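Local coordinates for TPR repeat-containing protein (Cytophaga hutchinsonii, PDB 3U4T) that is of unknown function but, as a tetratricopeptide-repeat protein, probably offers a superhelical scaffold of paired helices for binding other proteins, at residues A[114-119]-A[145-150]; A[152-157]-A[179-184]; A[166-169]-A[174-177]. The protein carries 1 engineered substitution. All blocks are in the same frame, centred on the assembly; numbering follows the deposited sequence.

Contact 1: A[114-119]-A[145-150]; sequences IGSYFY and FYELGQ
S116 and Y119 on helix 109-120 face E147 and Q150 on helix 142-154, and the two backbones run in the same general direction. CA of S116 lies 7.7 Å from CA of E147, and CA of Y119 is 9.0 Å from CA of Q150. Helices that are not consecutive in the chain pack side by side in this way in a tetratricopeptide-repeat stack. Y119 spans much of the space between them. With CG anti to the backbone N (chi1 165°), its phenol swings off helix 109-120 and reaches across to Q150. OH sits 3.8 Å from CB of Q150, while CE2 comes within 3.9 Å of the Q150 carbonyl carbon; the Q150 carbonyl lies at the ring edge, near its plane. The Q150 amide is turned 39° from the phenol, and NE2 of Q150 stands 4.1 Å from OH of Y119, a loose approach, too long for a hydrogen bond. A serine in place of Y119 would probably leave the CB of Q150 without its aromatic neighbour and open a gap between the helices. At S116 and E147 the approach is slighter: OG of S116 is 4.0 Å from OE1 of E147, too far for a bond, and the hydroxyl is instead satisfied by O of G112 on its own helix. Within helix 142-154, OE1 of Q150 rests 3.8 Å above the ring plane of Y146, toward its rim. Helix 124-131 packs on helix 109-120, A127 touching Y119 and M131 touching S116. Helix 90-103 meets I114 through I94 and Y97, and helix 158-171 backs helix 142-154, with V168 against F145 and Y146.

Contact 2: A[152-157]-A[179-184]; sequences YYYNKE and YLWRAR
Y153 and W181 join the C-terminal end of helix 142-154 to helix 176-189, two helices of the tetratricopeptide-repeat stack that pack side by side, helix 158-171 lying between them in sequence. Their rings form a T-shaped (edge-to-face) pair: the indole edge points at the phenol face, the planes meet at 84° and the ring centroids are 5.4 Å apart. The leading atom is CZ3 of W181, 3.9 Å from CD2 of Y153. With CG anti to the backbone N (chi1 176°), the Y153 phenol is carried on to R184, whose carbonyl O lies at the ring edge, 3.5 Å from CE1 of Y153. A water bonds to OH of Y153 and donates to O of R184. Y154 adds a second touch at the indole edge, its OH 3.9 Å from CH2 of W181, and CD2 of Y153 sits over the centre of one face of its ring. The chain leaves the helix through a Schellman motif, with E157 N bonded to O of Y152 and K156 N to O of Y153, K156 taking positive phi. ND2 of N155 meets OE2 of E157, the N-cap of helix 158-171, on the anti side, 32° out of the carboxylate plane. R184 sends NE to a salt bridge with E222.

Contact 3: A[166-169]-A[174-177]; sequences VKVL and NIYI
L169 and I175 carry this short-range contact, which folds the end of helix 158-171 against the start of helix 176-189 with CA atoms 6.4 Å apart. One methyl of the leucine does the touching: CD2 of L169 is 3.7 Å from the carbonyl O of I175. The same methyl lies 4.1 Å from the backbone N of N174, so it rests on the main chain of the turn as well as on side chains. From the isoleucine the branch methyl CG2 comes in, 4.1 Å from CD2 of L169 and also 4.1 Å from CG1 of V168, so one methyl meets two neighbours from successive residues of the helix. V168 brings CG1 there by holding it anti to its backbone N (chi1 175°). For I175 it is CG1 that takes that place (chi1 -155°), which leaves CG2 squeezed between its own N and carbonyl carbon and facing helix 158-171. The fold element is the tight connection between consecutive helices of a tetratricopeptide-repeat stack: four residues separate the two segments, N174 turns the chain with a positive phi (71°), and I175 is the N-cap of the next helix. Further out, other residues pack on these pieces. OD1 of N174 is hydrogen-bonded to OH of Y179, one turn into helix 176-189, and L169 packs on Y179 and R182 of that helix. V168 is backed by F145 and Y146 of helix 142-154, and I177 also reaches Y146. Y176, whose CB points away from helix 158-171, instead packs on L205, V208 and C209 of helix 199-209.

The three contacts follow four helices through the middle of the chain. Contact 1 closes before the others open, while contact 3 is nested inside the loop closed by contact 2. Contacts 1 and 2 both use helix 142-154 and their centres are 12 Å apart; contacts 2 and 3 share helix 176-189 at the same spacing, and contacts 1 and 3 lie 16 Å apart. The ring of Y146 in contact 1 meets that of W181 in contact 2, and N174 of contact 3 is hydrogen-bonded to Y179 of contact 2. Helix 142-154 is thus gripped by a helix from before it and one from after it, the stepwise stacking by which tetratricopeptide repeats build a continuous superhelix, here probably a binding scaffold.

Contact 1: A[114-119]-A[145-150]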
loop_
_atom_site.group_PDB
_atom_site.type_symbol
_atom_site.label_atom_id
_atom_site.label_comp_id
_atom_site.label_asym_id
_atom_site.label_seq_id
_atom_site.Cartn_x
_atom_site.Cartn_y
_atom_site.Cartn_z
ATOM N N ILE A 114 7.502 -3.924 7.582
ATOM C CA ILE A 114 7.363 -5.054 8.481
ATOM C C ILE A 114 5.924 -5.175 8.969
ATOM O O ILE A 114 5.385 -6.278 9.083
ATOM C CB ILE A 114 8.331 -4.923 9.658
ATOM C CG1 ILE A 114 9.771 -4.875 9.119
ATOM C CG2 ILE A 114 8.140 -6.077 10.610
ATOM C CD1 ILE A 114 10.873 -4.885 10.177
ATOM N N GLY A 115 5.295 -4.033 9.234
ATOM C CA GLY A 115 3.913 -4.035 9.685
ATOM C C GLY A 115 2.990 -4.558 8.601
ATOM O O GLY A 115 2.145 -5.426 8.859
ATOM N N SER A 116 3.126 -4.030 7.387
ATOM C CA SER A 116 2.294 -4.485 6.289
ATOM C C SER A 116 2.390 -5.995 6.186
ATOM O O SER A 116 1.375 -6.663 5.960
ATOM C CB SER A 116 2.747 -3.861 4.976
ATOM O OG SER A 116 2.549 -2.463 5.004
ATOM N N TYR A 117 3.602 -6.532 6.355
ATOM C CA TYR A 117 3.808 -7.978 6.276
ATOM C C TYR A 117 2.886 -8.725 7.227
ATOM O O TYR A 117 2.175 -9.641 6.834
ATOM C CB TYR A 117 5.248 -8.376 6.622
ATOM C CG TYR A 117 5.400 -9.883 6.718
ATOM C CD1 TYR A 117 5.446 -10.669 5.564
ATOM C CD2 TYR A 117 5.398 -10.529 7.951
ATOM C CE1 TYR A 117 5.479 -12.058 5.633
ATOM C CE2 TYR A 117 5.428 -11.929 8.037
ATOM C CZ TYR A 117 5.465 -12.686 6.871
ATOM O OH TYR A 117 5.457 -14.072 6.939
ATOM N N PHE A 118 2.913 -8.344 8.490
ATOM C CA PHE A 118 2.085 -9.015 9.474
ATOM C C PHE A 118 0.591 -8.712 9.294
ATOM O O PHE A 118 -0.281 -9.507 9.697
ATOM C CB PHE A 118 2.583 -8.648 10.877
ATOM C CG PHE A 118 3.906 -9.271 11.213
ATOM C CD1 PHE A 118 3.996 -10.629 11.506
ATOM C CD2 PHE A 118 5.067 -8.530 11.157
ATOM C CE1 PHE A 118 5.220 -11.231 11.728
ATOM C CE2 PHE A 118 6.303 -9.135 11.380
ATOM C CZ PHE A 118 6.373 -10.484 11.665
ATOM N N TYR A 119 0.307 -7.565 8.682
ATOM C CA TYR A 119 -1.061 -7.151 8.400
ATOM C C TYR A 119 -1.626 -8.125 7.375
ATOM O O TYR A 119 -2.766 -8.584 7.498
ATOM C CB TYR A 119 -1.065 -5.717 7.845
ATOM C CG TYR A 119 -2.349 -5.297 7.179
ATOM C CD1 TYR A 119 -2.586 -5.580 5.835
ATOM C CD2 TYR A 119 -3.329 -4.599 7.888
ATOM C CE1 TYR A 119 -3.766 -5.177 5.210
ATOM C CE2 TYR A 119 -4.503 -4.196 7.278
ATOM C CZ TYR A 119 -4.718 -4.488 5.941
ATOM O OH TYR A 119 -5.906 -4.106 5.357
ATOM N N PHE A 145 -0.631 6.831 7.433
ATOM C CA PHE A 145 -1.891 6.894 8.158
ATOM C C PHE A 145 -3.008 6.060 7.527
ATOM O O PHE A 145 -3.923 5.613 8.225
ATOM C CB PHE A 145 -2.332 8.346 8.308
ATOM C CG PHE A 145 -1.479 9.141 9.254
ATOM C CD1 PHE A 145 -0.735 10.225 8.797
ATOM C CD2 PHE A 145 -1.446 8.826 10.603
ATOM C CE1 PHE A 145 0.021 10.987 9.668
ATOM C CE2 PHE A 145 -0.692 9.582 11.487
ATOM C CZ PHE A 145 0.044 10.666 11.017
ATOM N N TYR A 146 -2.928 5.849 6.216
ATOM C CA TYR A 146 -3.929 5.062 5.499
ATOM C C TYR A 146 -3.799 3.569 5.849
ATOM O O TYR A 146 -4.795 2.880 6.118
ATOM C CB TYR A 146 -3.751 5.251 3.994
ATOM C CG TYR A 146 -4.682 4.411 3.148
ATOM C CD1 TYR A 146 -4.201 3.679 2.064
ATOM C CD2 TYR A 146 -6.049 4.361 3.419
ATOM C CE1 TYR A 146 -5.058 2.915 1.269
ATOM C CE2 TYR A 146 -6.912 3.602 2.626
ATOM C CZ TYR A 146 -6.410 2.881 1.557
ATOM O OH TYR A 146 -7.261 2.128 0.783
ATOM N N GLU A 147 -2.559 3.085 5.842
ATOM C CA GLU A 147 -2.267 1.696 6.161
ATOM C C GLU A 147 -2.409 1.413 7.643
ATOM O O GLU A 147 -2.719 0.292 8.040
ATOM C CB GLU A 147 -0.862 1.330 5.681
ATOM C CG GLU A 147 -0.848 0.835 4.240
ATOM C CD GLU A 147 0.503 0.969 3.585
ATOM O OE1 GLU A 147 1.481 1.287 4.299
ATOM O OE2 GLU A 147 0.584 0.753 2.355
ATOM N N LEU A 148 -2.188 2.431 8.466
ATOM C CA LEU A 148 -2.316 2.248 9.893
ATOM C C LEU A 148 -3.797 2.173 10.230
ATOM O O LEU A 148 -4.214 1.330 11.031
ATOM C CB LEU A 148 -1.635 3.398 10.640
ATOM C CG LEU A 148 -1.726 3.398 12.175
ATOM C CD1 LEU A 148 -1.323 2.049 12.762
ATOM C CD2 LEU A 148 -0.834 4.503 12.703
ATOM N N GLY A 149 -4.600 3.029 9.597
ATOM C CA GLY A 149 -6.036 3.022 9.849
ATOM C C GLY A 149 -6.673 1.687 9.493
ATOM O O GLY A 149 -7.563 1.178 10.202
ATOM N N GLN A 150 -6.213 1.113 8.387
ATOM C CA GLN A 150 -6.716 -0.168 7.946
ATOM C C GLN A 150 -6.344 -1.229 8.970
ATOM O O GLN A 150 -7.136 -2.128 9.260
ATOM C CB GLN A 150 -6.121 -0.536 6.593
ATOM C CG GLN A 150 -6.583 0.353 5.457
ATOM C CD GLN A 150 -6.005 -0.092 4.141
ATOM O OE1 GLN A 150 -4.820 0.077 3.883
ATOM N NE2 GLN A 150 -6.837 -0.693 3.306
#

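Contact 2: A[152-157]-A[179-184]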
loop_
_atom_site.group_PDB
_atom_site.type_symbol
_atom_site.label_atom_id
_atom_site.label_comp_id
_atom_site.label_asym_id
_atom_site.label_seq_id
_atom_site.Cartn_x
_atom_site.Cartn_y
_atom_site.Cartn_z
ATOM N N TYR A 152 -5.932 -0.809 12.166
ATOM C CA TYR A 152 -6.845 -0.587 13.289
ATOM C C TYR A 152 -8.233 -1.156 12.976
ATOM O O TYR A 152 -8.815 -1.879 13.777
ATOM C CB TYR A 152 -6.975 0.912 13.589
ATOM C CG TYR A 152 -5.792 1.543 14.286
ATOM C CD1 TYR A 152 -5.147 0.892 15.340
ATOM C CD2 TYR A 152 -5.357 2.820 13.939
ATOM C CE1 TYR A 152 -4.103 1.496 16.031
ATOM C CE2 TYR A 152 -4.309 3.438 14.628
ATOM C CZ TYR A 152 -3.688 2.771 15.671
ATOM O OH TYR A 152 -2.655 3.379 16.348
ATOM N N TYR A 153 -8.752 -0.820 11.800
ATOM C CA TYR A 153 -10.070 -1.273 11.369
ATOM C C TYR A 153 -10.233 -2.778 11.460
ATOM O O TYR A 153 -11.188 -3.280 12.047
ATOM C CB TYR A 153 -10.325 -0.845 9.921
ATOM C CG TYR A 153 -11.632 -1.348 9.340
ATOM C CD1 TYR A 153 -12.816 -0.624 9.499
ATOM C CD2 TYR A 153 -11.678 -2.530 8.603
ATOM C CE1 TYR A 153 -14.016 -1.059 8.930
ATOM C CE2 TYR A 153 -12.872 -2.983 8.030
ATOM C CZ TYR A 153 -14.039 -2.240 8.195
ATOM O OH TYR A 153 -15.224 -2.673 7.630
ATOM N N TYR A 154 -9.301 -3.502 10.854
ATOM C CA TYR A 154 -9.385 -4.944 10.862
ATOM C C TYR A 154 -9.077 -5.491 12.237
ATOM O O TYR A 154 -9.337 -6.660 12.515
ATOM C CB TYR A 154 -8.470 -5.523 9.784
ATOM C CG TYR A 154 -9.034 -5.321 8.407
ATOM C CD1 TYR A 154 -10.249 -5.892 8.042
ATOM C CD2 TYR A 154 -8.360 -4.554 7.464
ATOM C CE1 TYR A 154 -10.778 -5.700 6.762
ATOM C CE2 TYR A 154 -8.880 -4.361 6.185
ATOM C CZ TYR A 154 -10.084 -4.934 5.840
ATOM O OH TYR A 154 -10.588 -4.738 4.564
ATOM N N ASN A 155 -8.539 -4.643 13.109
ATOM C CA ASN A 155 -8.261 -5.070 14.479
ATOM C C ASN A 155 -9.453 -4.650 15.328
ATOM O O ASN A 155 -9.428 -4.694 16.565
ATOM C CB ASN A 155 -6.985 -4.433 15.028
ATOM C CG ASN A 155 -6.456 -5.172 16.246
ATOM O OD1 ASN A 155 -6.396 -6.405 16.255
ATOM N ND2 ASN A 155 -6.059 -4.427 17.273
ATOM N N LYS A 156 -10.501 -4.236 14.625
ATOM C CA LYS A 156 -11.752 -3.826 15.227
ATOM C C LYS A 156 -11.657 -2.610 16.139
ATOM O O LYS A 156 -12.495 -2.427 17.014
ATOM C CB LYS A 156 -12.377 -5.007 15.976
ATOM C CG LYS A 156 -12.705 -6.208 15.092
ATOM C CD LYS A 156 -13.325 -7.340 15.903
ATOM C CE LYS A 156 -13.628 -8.568 15.041
ATOM N NZ LYS A 156 -12.400 -9.224 14.494
ATOM N N GLU A 157 -10.634 -1.783 15.945
ATOM C CA GLU A 157 -10.499 -0.558 16.734
ATOM C C GLU A 157 -10.966 0.540 15.780
ATOM O O GLU A 157 -10.174 1.357 15.309
ATOM C CB GLU A 157 -9.047 -0.317 17.144
ATOM C CG GLU A 157 -8.438 -1.444 17.950
ATOM C CD GLU A 157 -7.054 -1.103 18.487
ATOM O OE1 GLU A 157 -6.956 -0.256 19.400
ATOM O OE2 GLU A 157 -6.063 -1.673 17.990
ATOM N N TYR A 179 -12.650 9.412 2.602
ATOM C CA TYR A 179 -14.070 9.393 2.918
ATOM C C TYR A 179 -14.565 7.949 2.926
ATOM O O TYR A 179 -15.347 7.553 3.801
ATOM C CB TYR A 179 -14.854 10.227 1.904
ATOM C CG TYR A 179 -14.589 11.720 2.006
ATOM C CD1 TYR A 179 -14.915 12.435 3.163
ATOM C CD2 TYR A 179 -14.010 12.412 0.946
ATOM C CE1 TYR A 179 -14.670 13.804 3.255
ATOM C CE2 TYR A 179 -13.757 13.777 1.025
ATOM C CZ TYR A 179 -14.089 14.470 2.181
ATOM O OH TYR A 179 -13.828 15.818 2.237
ATOM N N LEU A 180 -14.094 7.162 1.962
ATOM C CA LEU A 180 -14.471 5.748 1.871
ATOM C C LEU A 180 -14.204 5.034 3.191
ATOM O O LEU A 180 -15.091 4.368 3.742
ATOM C CB LEU A 180 -13.673 5.049 0.767
ATOM C CG LEU A 180 -13.987 3.559 0.599
ATOM C CD1 LEU A 180 -15.369 3.383 -0.011
ATOM C CD2 LEU A 180 -12.937 2.915 -0.302
ATOM N N TRP A 181 -12.979 5.187 3.701
ATOM C CA TRP A 181 -12.585 4.527 4.950
ATOM C C TRP A 181 -13.199 5.119 6.200
ATOM O O TRP A 181 -13.468 4.393 7.152
ATOM C CB TRP A 181 -11.057 4.435 5.064
ATOM C CG TRP A 181 -10.538 3.311 4.203
ATOM C CD1 TRP A 181 -10.047 3.406 2.930
ATOM C CD2 TRP A 181 -10.609 1.909 4.499
ATOM N NE1 TRP A 181 -9.817 2.153 2.411
ATOM C CE2 TRP A 181 -10.154 1.217 3.352
ATOM C CE3 TRP A 181 -11.025 1.172 5.618
ATOM C CZ2 TRP A 181 -10.098 -0.180 3.297
ATOM C CZ3 TRP A 181 -10.972 -0.206 5.563
ATOM C CH2 TRP A 181 -10.513 -0.871 4.404
ATOM N N ARG A 182 -13.424 6.429 6.207
ATOM C CA ARG A 182 -14.087 7.049 7.350
ATOM C C ARG A 182 -15.486 6.449 7.357
ATOM O O ARG A 182 -16.041 6.111 8.404
ATOM C CB ARG A 182 -14.219 8.554 7.177
ATOM C CG ARG A 182 -12.943 9.327 7.365
ATOM C CD ARG A 182 -13.283 10.677 7.987
ATOM N NE ARG A 182 -13.828 10.518 9.335
ATOM C CZ ARG A 182 -14.320 11.513 10.069
ATOM N NH1 ARG A 182 -14.343 12.748 9.583
ATOM N NH2 ARG A 182 -14.768 11.277 11.294
ATOM N N ALA A 183 -16.047 6.313 6.163
ATOM C CA ALA A 183 -17.380 5.749 6.023
ATOM C C ALA A 183 -17.384 4.349 6.626
ATOM O O ALA A 183 -18.193 4.041 7.496
ATOM C CB ALA A 183 -17.768 5.694 4.550
ATOM N N ARG A 184 -16.462 3.509 6.167
ATOM C CA ARG A 184 -16.355 2.144 6.653
ATOM C C ARG A 184 -16.085 2.078 8.152
ATOM O O ARG A 184 -16.651 1.248 8.858
ATOM C CB ARG A 184 -15.261 1.419 5.887
ATOM C CG ARG A 184 -15.639 1.170 4.444
ATOM C CD ARG A 184 -14.519 0.507 3.686
ATOM N NE ARG A 184 -14.920 0.027 2.367
ATOM C CZ ARG A 184 -14.067 -0.491 1.495
ATOM N NH1 ARG A 184 -12.789 -0.582 1.819
ATOM N NH2 ARG A 184 -14.485 -0.925 0.319
HETATM O O HOH W 1 -17.816 -1.419 8.150
#

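Contact 3: A[166-169]-A[174-177]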
loop_
_atom_site.group_PDB
_atom_site.type_symbol
_atom_site.label_atom_id
_atom_site.label_comp_id
_atom_site.label_asym_id
_atom_site.label_seq_id
_atom_site.Cartn_x
_atom_site.Cartn_y
_atom_site.Cartn_z
ATOM N N VAL A 166 -8.991 10.347 9.509
ATOM C CA VAL A 166 -9.189 11.791 9.571
ATOM C C VAL A 166 -7.855 12.445 9.225
ATOM O O VAL A 166 -7.817 13.527 8.655
ATOM C CB VAL A 166 -9.593 12.262 10.982
ATOM C CG1 VAL A 166 -9.396 13.761 11.097
ATOM C CG2 VAL A 166 -11.042 11.909 11.253
ATOM N N LYS A 167 -6.762 11.779 9.589
ATOM C CA LYS A 167 -5.423 12.284 9.307
ATOM C C LYS A 167 -5.100 12.220 7.829
ATOM O O LYS A 167 -4.412 13.103 7.305
ATOM C CB LYS A 167 -4.363 11.488 10.072
ATOM C CG LYS A 167 -4.109 11.956 11.485
ATOM C CD LYS A 167 -3.394 13.300 11.487
ATOM C CE LYS A 167 -2.995 13.693 12.898
ATOM N NZ LYS A 167 -2.189 14.937 12.918
ATOM N N VAL A 168 -5.567 11.170 7.154
ATOM C CA VAL A 168 -5.310 11.052 5.721
ATOM C C VAL A 168 -5.989 12.241 5.038
ATOM O O VAL A 168 -5.431 12.876 4.147
ATOM C CB VAL A 168 -5.870 9.734 5.151
ATOM C CG1 VAL A 168 -5.688 9.689 3.634
ATOM C CG2 VAL A 168 -5.149 8.557 5.786
ATOM N N LEU A 169 -7.200 12.544 5.483
ATOM C CA LEU A 169 -7.951 13.666 4.939
ATOM C C LEU A 169 -7.261 14.993 5.216
ATOM O O LEU A 169 -7.154 15.829 4.327
ATOM C CB LEU A 169 -9.369 13.687 5.521
ATOM C CG LEU A 169 -10.279 12.642 4.878
ATOM C CD1 LEU A 169 -11.570 12.535 5.668
ATOM C CD2 LEU A 169 -10.533 13.019 3.419
ATOM N N ASN A 174 -10.244 16.144 0.801
ATOM C CA ASN A 174 -11.194 15.670 -0.209
ATOM C C ASN A 174 -10.782 14.420 -0.958
ATOM O O ASN A 174 -11.428 14.047 -1.937
ATOM C CB ASN A 174 -11.509 16.776 -1.235
ATOM C CG ASN A 174 -12.709 17.576 -0.849
ATOM O OD1 ASN A 174 -12.872 17.946 0.315
ATOM N ND2 ASN A 174 -13.558 17.873 -1.826
ATOM N N ILE A 175 -9.709 13.765 -0.516
ATOM C CA ILE A 175 -9.256 12.542 -1.182
ATOM C C ILE A 175 -10.338 11.490 -0.900
ATOM O O ILE A 175 -10.670 11.194 0.256
ATOM C CB ILE A 175 -7.858 12.094 -0.663
ATOM C CG1 ILE A 175 -7.165 11.264 -1.741
ATOM C CG2 ILE A 175 -7.987 11.300 0.629
ATOM C CD1 ILE A 175 -5.695 10.993 -1.482
ATOM N N TYR A 176 -10.904 10.944 -1.969
ATOM C CA TYR A 176 -11.996 9.988 -1.863
ATOM C C TYR A 176 -11.729 8.798 -0.963
ATOM O O TYR A 176 -12.601 8.373 -0.195
ATOM C CB TYR A 176 -12.386 9.503 -3.260
ATOM C CG TYR A 176 -11.537 8.385 -3.807
ATOM C CD1 TYR A 176 -10.262 8.620 -4.313
ATOM C CD2 TYR A 176 -12.033 7.082 -3.847
ATOM C CE1 TYR A 176 -9.505 7.575 -4.861
ATOM C CE2 TYR A 176 -11.295 6.043 -4.384
ATOM C CZ TYR A 176 -10.037 6.289 -4.893
ATOM O OH TYR A 176 -9.348 5.238 -5.460
ATOM N N ILE A 177 -10.521 8.267 -1.069
ATOM C CA ILE A 177 -10.124 7.121 -0.284
ATOM C C ILE A 177 -10.277 7.368 1.215
ATOM O O ILE A 177 -10.501 6.434 1.978
ATOM C CB ILE A 177 -8.682 6.735 -0.613
ATOM C CG1 ILE A 177 -8.631 5.247 -0.972
ATOM C CG2 ILE A 177 -7.776 7.104 0.547
ATOM C CD1 ILE A 177 -7.386 4.819 -1.750
#